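Local atomic coordinates of nuclear receptor corepressor 2 (Homo sapiens, PDB entry 4A69), a protein that probably silences transcription as a corepressor of nuclear receptors, including those for thyroid hormone and retinoic acid, here bound to another protein and an inositol tetrakisphosphate. Residues K63-I68 with C80-Y84. Residues are numbered along the deposited sequence; the frame is centred on the assembly and turned at random.
With I0P (D-myo inositol 1,4,5,6 tetrakisphosphate), chain Q.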
loop_
_atom_site.group_PDB
_atom_site.type_symbol
_atom_site.label_atom_id
_atom_site.label_comp_id
_atom_site.label_asym_id
_atom_site.label_seq_id
_atom_site.Cartn_x
_atom_site.Cartn_y
_atom_site.Cartn_z
ATOM N N LYS C 63 3.774 -22.588 8.189
ATOM C CA LYS C 63 3.444 -21.573 7.171
ATOM C C LYS C 63 3.826 -21.981 5.739
ATOM O O LYS C 63 3.879 -21.149 4.835
ATOM C CB LYS C 63 4.052 -20.209 7.532
ATOM C CG LYS C 63 3.651 -19.713 8.914
ATOM C CD LYS C 63 4.331 -18.408 9.272
ATOM C CE LYS C 63 3.835 -17.906 10.613
ATOM N NZ LYS C 63 4.386 -16.565 10.941
ATOM N N ASN C 64 4.093 -23.267 5.536
ATOM C CA ASN C 64 4.250 -23.790 4.185
ATOM C C ASN C 64 2.872 -24.195 3.657
ATOM O O ASN C 64 2.514 -25.376 3.620
ATOM C CB ASN C 64 5.234 -24.955 4.158
ATOM C CG ASN C 64 5.658 -25.326 2.755
ATOM O OD1 ASN C 64 4.916 -25.134 1.789
ATOM N ND2 ASN C 64 6.855 -25.872 2.634
ATOM N N PHE C 65 2.101 -23.188 3.269
ATOM C CA PHE C 65 0.708 -23.372 2.897
ATOM C C PHE C 65 0.583 -24.082 1.558
ATOM O O PHE C 65 -0.424 -24.725 1.303
ATOM C CB PHE C 65 -0.040 -22.035 2.901
ATOM C CG PHE C 65 -0.074 -21.351 4.249
ATOM C CD1 PHE C 65 -0.876 -21.845 5.282
ATOM C CD2 PHE C 65 0.679 -20.209 4.481
ATOM C CE1 PHE C 65 -0.916 -21.217 6.518
ATOM C CE2 PHE C 65 0.641 -19.570 5.718
ATOM C CZ PHE C 65 -0.160 -20.077 6.737
ATOM N N GLY C 66 1.614 -23.976 0.724
ATOM C CA GLY C 66 1.705 -24.764 -0.509
ATOM C C GLY C 66 1.672 -26.246 -0.178
ATOM O O GLY C 66 0.852 -26.998 -0.718
ATOM N N LEU C 67 2.553 -26.664 0.733
ATOM C CA LEU C 67 2.585 -28.061 1.176
ATOM C C LEU C 67 1.281 -28.478 1.861
ATOM O O LEU C 67 0.738 -29.542 1.568
ATOM C CB LEU C 67 3.793 -28.313 2.086
ATOM C CG LEU C 67 4.262 -29.743 2.374
ATOM C CD1 LEU C 67 4.110 -30.661 1.173
ATOM C CD2 LEU C 67 5.715 -29.710 2.820
ATOM N N ILE C 68 0.767 -27.640 2.758
ATOM C CA ILE C 68 -0.467 -27.968 3.468
ATOM C C ILE C 68 -1.619 -28.194 2.485
ATOM O O ILE C 68 -2.293 -29.234 2.536
ATOM C CB ILE C 68 -0.830 -26.908 4.532
ATOM C CG1 ILE C 68 0.204 -26.909 5.659
ATOM C CG2 ILE C 68 -2.226 -27.152 5.097
ATOM C CD1 ILE C 68 0.240 -25.629 6.470
ATOM N N CYS C 80 -6.352 -22.116 2.665
ATOM C CA CYS C 80 -5.453 -22.402 3.789
ATOM C C CYS C 80 -4.947 -21.131 4.476
ATOM O O CYS C 80 -4.964 -21.053 5.708
ATOM C CB CYS C 80 -4.264 -23.247 3.341
ATOM S SG CYS C 80 -4.721 -24.942 2.940
ATOM N N VAL C 81 -4.474 -20.157 3.686
ATOM C CA VAL C 81 -4.109 -18.833 4.226
ATOM C C VAL C 81 -5.301 -18.237 4.992
ATOM O O VAL C 81 -5.140 -17.796 6.123
ATOM C CB VAL C 81 -3.611 -17.829 3.140
ATOM C CG1 VAL C 81 -3.388 -16.436 3.724
ATOM C CG2 VAL C 81 -2.334 -18.306 2.470
ATOM N N LEU C 82 -6.481 -18.211 4.373
ATOM C CA LEU C 82 -7.652 -17.635 5.024
ATOM C C LEU C 82 -8.007 -18.340 6.350
ATOM O O LEU C 82 -8.307 -17.683 7.348
ATOM C CB LEU C 82 -8.851 -17.619 4.086
ATOM C CG LEU C 82 -10.137 -16.998 4.642
ATOM C CD1 LEU C 82 -9.994 -15.516 4.959
ATOM C CD2 LEU C 82 -11.317 -17.250 3.717
ATOM N N TYR C 83 -7.967 -19.668 6.346
ATOM C CA TYR C 83 -8.254 -20.463 7.545
ATOM C C TYR C 83 -7.268 -20.130 8.664
ATOM O O TYR C 83 -7.678 -19.910 9.804
ATOM C CB TYR C 83 -8.230 -21.963 7.218
ATOM C CG TYR C 83 -8.419 -22.875 8.415
ATOM C CD1 TYR C 83 -9.691 -23.083 8.968
ATOM C CD2 TYR C 83 -7.331 -23.533 8.992
ATOM C CE1 TYR C 83 -9.866 -23.913 10.068
ATOM C CE2 TYR C 83 -7.499 -24.368 10.088
ATOM C CZ TYR C 83 -8.767 -24.554 10.620
ATOM O OH TYR C 83 -8.938 -25.380 11.707
ATOM N N TYR C 84 -5.983 -20.063 8.322
ATOM C CA TYR C 84 -4.930 -19.707 9.271
ATOM C C TYR C 84 -5.235 -18.407 10.010
ATOM O O TYR C 84 -5.147 -18.357 11.239
ATOM C CB TYR C 84 -3.580 -19.609 8.560
ATOM C CG TYR C 84 -2.455 -19.026 9.381
ATOM C CD1 TYR C 84 -1.785 -19.807 10.324
ATOM C CD2 TYR C 84 -2.005 -17.716 9.168
ATOM C CE1 TYR C 84 -0.748 -19.295 11.066
ATOM C CE2 TYR C 84 -0.945 -17.193 9.913
ATOM C CZ TYR C 84 -0.327 -17.991 10.864
ATOM O OH TYR C 84 0.726 -17.523 11.614
HETATM O O21 I0P Q . 1.438 -9.583 17.314
HETATM P P1 I0P Q . 1.924 -10.974 16.972
HETATM O O41 I0P Q . 0.852 -12.044 16.875
HETATM O O31 I0P Q . 3.131 -11.437 17.735
HETATM O O11 I0P Q . 2.427 -10.793 15.441
HETATM C C1 I0P Q . 2.990 -11.888 14.720
HETATM C C6 I0P Q . 2.504 -11.908 13.272
HETATM O O16 I0P Q . 1.092 -12.026 13.299
HETATM P P6 I0P Q . 0.133 -10.959 12.584
HETATM O O46 I0P Q . 0.503 -11.054 11.114
HETATM O O26 I0P Q . 0.487 -9.620 13.147
HETATM O O36 I0P Q . -1.256 -11.444 12.883
HETATM C C5 I0P Q . 3.131 -13.074 12.505
HETATM O O15 I0P Q . 2.691 -13.070 11.145
HETATM P P5 I0P Q . 1.690 -14.116 10.464
HETATM O O45 I0P Q . 2.542 -14.847 9.448
HETATM O O35 I0P Q . 1.151 -15.006 11.566
HETATM O O25 I0P Q . 0.659 -13.200 9.875
HETATM C C2 I0P Q . 4.505 -11.775 14.800
HETATM O O12 I0P Q . 4.901 -10.480 14.314
HETATM C C3 I0P Q . 5.159 -12.896 14.004
HETATM O O13 I0P Q . 6.560 -12.669 13.997
HETATM C C4 I0P Q . 4.662 -12.964 12.555
HETATM O O14 I0P Q . 5.260 -14.094 11.932
HETATM P P4 I0P Q . 6.637 -14.045 11.121
HETATM O O24 I0P Q . 6.583 -12.747 10.352
HETATM O O44 I0P Q . 7.747 -14.026 12.147
HETATM O O34 I0P Q . 6.586 -15.334 10.329
#
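Phe-65 pushes its ring edge against the face of Tyr-84, an edge-to-face pair with centroids 5.3 Å apart and planes at 63°. Phe-65 CD1 meets Cys-80 CB, and Val-81 CG2 lies over one face, 4.1 Å from Phe-65 CD2. Farther back, Ile-68 CG2 packs on Cys-80 SG. Tyr-84, its CG opposite the backbone N (chi1 170°), reaches from this patch to the inositol phosphate: CB meets Phe-65 CE1, CG (3.7 Å), CD1 and CD2 meet Phe-65 CZ, CE2 and CZ lie near I0P O35 at the ring edge, and OH donates to I0P O35 at 2.6 Å. Lys-63 is extended beyond CG, bringing CE within 3.3 Å of Tyr-84 OH and NZ into hydrogen bonds with I0P O45 (2.9 Å), on the phosphate that Tyr-84 OH also grips, and I0P O34 (2.6 Å) on the neighbouring one. A phenylalanine in place of Tyr-84 would probably leave O35 without this donor. Tyr-85, Lys-88, Lys-89 and residues of the partner protein's chain also line the pocket. Phe-65 and its neighbours thus join helices 65-70 and 77-87 of this Myb-like domain, while Tyr-84 OH and Lys-63 NZ hold one phosphate together, the lysine probably offsetting its charge.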